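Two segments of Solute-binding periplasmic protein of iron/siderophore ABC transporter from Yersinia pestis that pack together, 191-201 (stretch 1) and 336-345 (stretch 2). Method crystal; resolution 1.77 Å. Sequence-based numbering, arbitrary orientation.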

# COMPACT_ATOMS: atom_id res chain seq x y z
N ASN A 191 1.34 19.46 2.87
CA ASN A 191 -0.08 19.39 2.53
C ASN A 191 -0.60 17.97 2.68
O ASN A 191 -1.68 17.75 3.25
CB ASN A 191 -0.31 19.89 1.09
CG ASN A 191 -0.02 21.37 0.93
OD1 ASN A 191 0.04 22.11 1.92
ND2 ASN A 191 0.19 21.80 -0.32
N TYR A 192 0.16 16.97 2.22
CA TYR A 192 -0.33 15.61 2.34
C TYR A 192 -0.34 15.14 3.80
O TYR A 192 -1.29 14.47 4.24
CB TYR A 192 0.47 14.64 1.46
CG TYR A 192 -0.23 13.31 1.46
CD1 TYR A 192 -1.38 13.10 0.70
CD2 TYR A 192 0.19 12.28 2.31
CE1 TYR A 192 -2.05 11.90 0.74
CE2 TYR A 192 -0.47 11.08 2.35
CZ TYR A 192 -1.59 10.89 1.57
OH TYR A 192 -2.26 9.70 1.62
N ILE A 193 0.68 15.51 4.59
CA ILE A 193 0.73 15.09 5.99
C ILE A 193 -0.50 15.58 6.74
O ILE A 193 -1.12 14.83 7.50
CB ILE A 193 2.03 15.60 6.64
CG1 ILE A 193 3.22 14.75 6.19
CG2 ILE A 193 1.91 15.63 8.18
CD1 ILE A 193 4.54 15.53 6.26
N ASN A 194 -0.87 16.83 6.51
CA ASN A 194 -2.07 17.39 7.13
C ASN A 194 -3.33 16.67 6.65
O ASN A 194 -4.21 16.36 7.45
CB ASN A 194 -2.15 18.89 6.83
CG ASN A 194 -1.23 19.70 7.72
OD1 ASN A 194 -0.87 19.25 8.80
ND2 ASN A 194 -0.84 20.90 7.29
N PHE A 195 -3.43 16.39 5.34
CA PHE A 195 -4.61 15.68 4.82
C PHE A 195 -4.71 14.28 5.41
O PHE A 195 -5.79 13.82 5.79
CB PHE A 195 -4.54 15.62 3.29
CG PHE A 195 -5.55 14.69 2.66
CD1 PHE A 195 -6.83 15.13 2.37
CD2 PHE A 195 -5.22 13.37 2.36
CE1 PHE A 195 -7.78 14.27 1.77
CE2 PHE A 195 -6.14 12.52 1.77
CZ PHE A 195 -7.42 12.97 1.47
N TYR A 196 -3.58 13.59 5.51
CA TYR A 196 -3.59 12.24 6.05
C TYR A 196 -3.96 12.24 7.54
O TYR A 196 -4.83 11.48 7.97
CB TYR A 196 -2.21 11.64 5.83
CG TYR A 196 -2.00 10.21 6.28
CD1 TYR A 196 -1.79 9.91 7.64
CD2 TYR A 196 -1.96 9.18 5.35
CE1 TYR A 196 -1.57 8.62 8.05
CE2 TYR A 196 -1.75 7.88 5.76
CZ TYR A 196 -1.55 7.61 7.10
OH TYR A 196 -1.33 6.32 7.52
N GLN A 197 -3.29 13.08 8.33
CA GLN A 197 -3.56 13.09 9.76
C GLN A 197 -5.00 13.47 10.05
O GLN A 197 -5.64 12.87 10.92
CB GLN A 197 -2.60 14.04 10.48
CG GLN A 197 -2.67 13.88 11.99
CD GLN A 197 -2.09 12.55 12.46
OE1 GLN A 197 -0.87 12.38 12.50
NE2 GLN A 197 -2.96 11.60 12.78
N ASP A 198 -5.53 14.45 9.32
CA ASP A 198 -6.94 14.82 9.48
C ASP A 198 -7.85 13.63 9.21
O ASP A 198 -8.81 13.39 9.95
CB ASP A 198 -7.30 15.97 8.53
CG ASP A 198 -6.83 17.30 9.07
OD1 ASP A 198 -6.34 17.31 10.21
OD2 ASP A 198 -6.95 18.32 8.35
N ASN A 199 -7.54 12.86 8.17
CA ASN A 199 -8.41 11.74 7.84
C ASN A 199 -8.18 10.51 8.70
O ASN A 199 -9.10 9.70 8.83
CB ASN A 199 -8.28 11.42 6.35
CG ASN A 199 -9.17 12.32 5.52
OD1 ASN A 199 -10.38 12.14 5.52
ND2 ASN A 199 -8.59 13.34 4.90
N VAL A 200 -7.01 10.36 9.33
CA VAL A 200 -6.89 9.32 10.34
C VAL A 200 -7.60 9.74 11.62
O VAL A 200 -8.20 8.91 12.31
CB VAL A 200 -5.40 8.99 10.60
CG1 VAL A 200 -5.22 8.13 11.88
CG2 VAL A 200 -4.80 8.30 9.38
N ASP A 201 -7.56 11.04 11.96
CA ASP A 201 -8.19 11.49 13.21
C ASP A 201 -9.71 11.32 13.17
O ASP A 201 -10.34 11.15 14.22
CB ASP A 201 -7.84 12.95 13.50
CG ASP A 201 -6.39 13.14 13.91
OD1 ASP A 201 -5.65 12.14 14.07
OD2 ASP A 201 -5.98 14.32 14.04
N SER A 336 1.90 1.78 0.94
CA SER A 336 1.57 3.01 0.21
C SER A 336 1.06 4.06 1.17
O SER A 336 0.22 3.74 2.02
CB SER A 336 0.50 2.76 -0.86
OG SER A 336 -0.06 4.01 -1.28
N PRO A 337 1.48 5.32 1.04
CA PRO A 337 0.90 6.37 1.90
C PRO A 337 -0.57 6.66 1.62
O PRO A 337 -1.19 7.42 2.39
CB PRO A 337 1.78 7.59 1.60
CG PRO A 337 2.32 7.32 0.20
CD PRO A 337 2.52 5.84 0.13
N TYR A 338 -1.15 6.05 0.59
CA TYR A 338 -2.60 6.14 0.43
C TYR A 338 -3.34 5.31 1.46
O TYR A 338 -4.57 5.28 1.46
CB TYR A 338 -3.05 5.63 -0.95
CG TYR A 338 -2.66 6.39 -2.20
CD1 TYR A 338 -3.43 6.26 -3.36
CD2 TYR A 338 -1.52 7.19 -2.27
CE1 TYR A 338 -3.09 6.92 -4.52
CE2 TYR A 338 -1.17 7.86 -3.43
CZ TYR A 338 -1.96 7.70 -4.56
OH TYR A 338 -1.62 8.35 -5.73
N ASN A 339 -2.61 4.62 2.35
CA ASN A 339 -3.20 3.62 3.24
C ASN A 339 -4.27 4.18 4.17
O ASN A 339 -4.98 3.39 4.80
CB ASN A 339 -2.10 2.89 4.03
CG ASN A 339 -1.33 3.81 4.98
OD1 ASN A 339 -1.91 4.65 5.66
ND2 ASN A 339 -0.01 3.62 5.06
N VAL A 340 -4.39 5.51 4.30
CA VAL A 340 -5.47 6.06 5.11
C VAL A 340 -6.82 5.57 4.58
O VAL A 340 -7.79 5.45 5.34
CB VAL A 340 -5.39 7.60 5.17
CG1 VAL A 340 -5.39 8.23 3.78
CG2 VAL A 340 -6.53 8.20 6.04
N LEU A 341 -6.91 5.27 3.28
CA LEU A 341 -8.17 4.75 2.76
C LEU A 341 -8.48 3.37 3.31
O LEU A 341 -9.65 3.02 3.50
CB LEU A 341 -8.14 4.71 1.23
CG LEU A 341 -7.94 6.10 0.62
CD1 LEU A 341 -7.58 5.98 -0.86
CD2 LEU A 341 -9.17 6.95 0.80
N ALA A 342 -7.45 2.56 3.58
CA ALA A 342 -7.70 1.27 4.22
C ALA A 342 -8.07 1.45 5.68
O ALA A 342 -8.94 0.73 6.21
CB ALA A 342 -6.47 0.37 4.08
N ILE A 343 -7.43 2.38 6.38
CA ILE A 343 -7.77 2.61 7.78
C ILE A 343 -9.23 3.00 7.93
O ILE A 343 -9.95 2.47 8.79
CB ILE A 343 -6.84 3.67 8.39
CG1 ILE A 343 -5.40 3.14 8.43
CG2 ILE A 343 -7.32 4.07 9.77
CD1 ILE A 343 -4.40 4.29 8.67
N GLN A 344 -9.70 3.89 7.06
CA GLN A 344 -11.09 4.35 7.11
C GLN A 344 -12.04 3.23 6.73
O GLN A 344 -13.10 3.07 7.36
CB GLN A 344 -11.29 5.56 6.20
CG GLN A 344 -10.67 6.85 6.71
CD GLN A 344 -11.09 8.04 5.87
OE1 GLN A 344 -11.67 7.88 4.79
NE2 GLN A 344 -10.79 9.22 6.34
N SER A 345 -11.69 2.44 5.71
CA SER A 345 -12.56 1.33 5.31
C SER A 345 -12.66 0.29 6.42
O SER A 345 -13.76 -0.20 6.72
CB SER A 345 -12.04 0.68 4.03
OG SER A 345 -12.29 1.51 2.91

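Two tyrosines of one helix reach across to the residues just before V340, and each gives its hydroxyl proton to an oxygen there: Y192 OH lies 2.6 Å from P337 O, and Y196 OH lies 2.6 Å from N339 OD1. Tyrosine suits both places because its long ring can fill apolar space while its hydroxyl, at the far tip, satisfies a buried acceptor. P337 O approaches the Y192 ring at its edge, near the ring plane, as expected for a phenolic hydrogen bond.

The helices, 191-201 and 340-345, run nearly parallel, at 9°, with axes 9.7 Å apart at closest approach. Between them V340 is the knob, its side chain seated among Y192, Y196, N199 and V200. A compact, branched residue fits this hollow: V340 CB lies 3.7 Å from Y196 CE2, and V340 CG2 lies 3.8 Å from V200 CG2. One turn on, I343 extends the apolar contact, its flexible, wholly apolar chain carrying CD1 to 4.1 Å from V200 CG2.

Beside this apolar patch, Q344 NE2 donates hydrogen bonds to both N199 O (3.0 Å, nearly linear) and N199 OD1 (3.1 Å, more bent); glutamine's long chain ends in an NH2 that can serve two acceptors of one residue. N199 ND2 gives a hydrogen bond to F195 O, 3.0 Å away, within its own helix, and in this orientation of the amide OD1 is available to Q344 NE2.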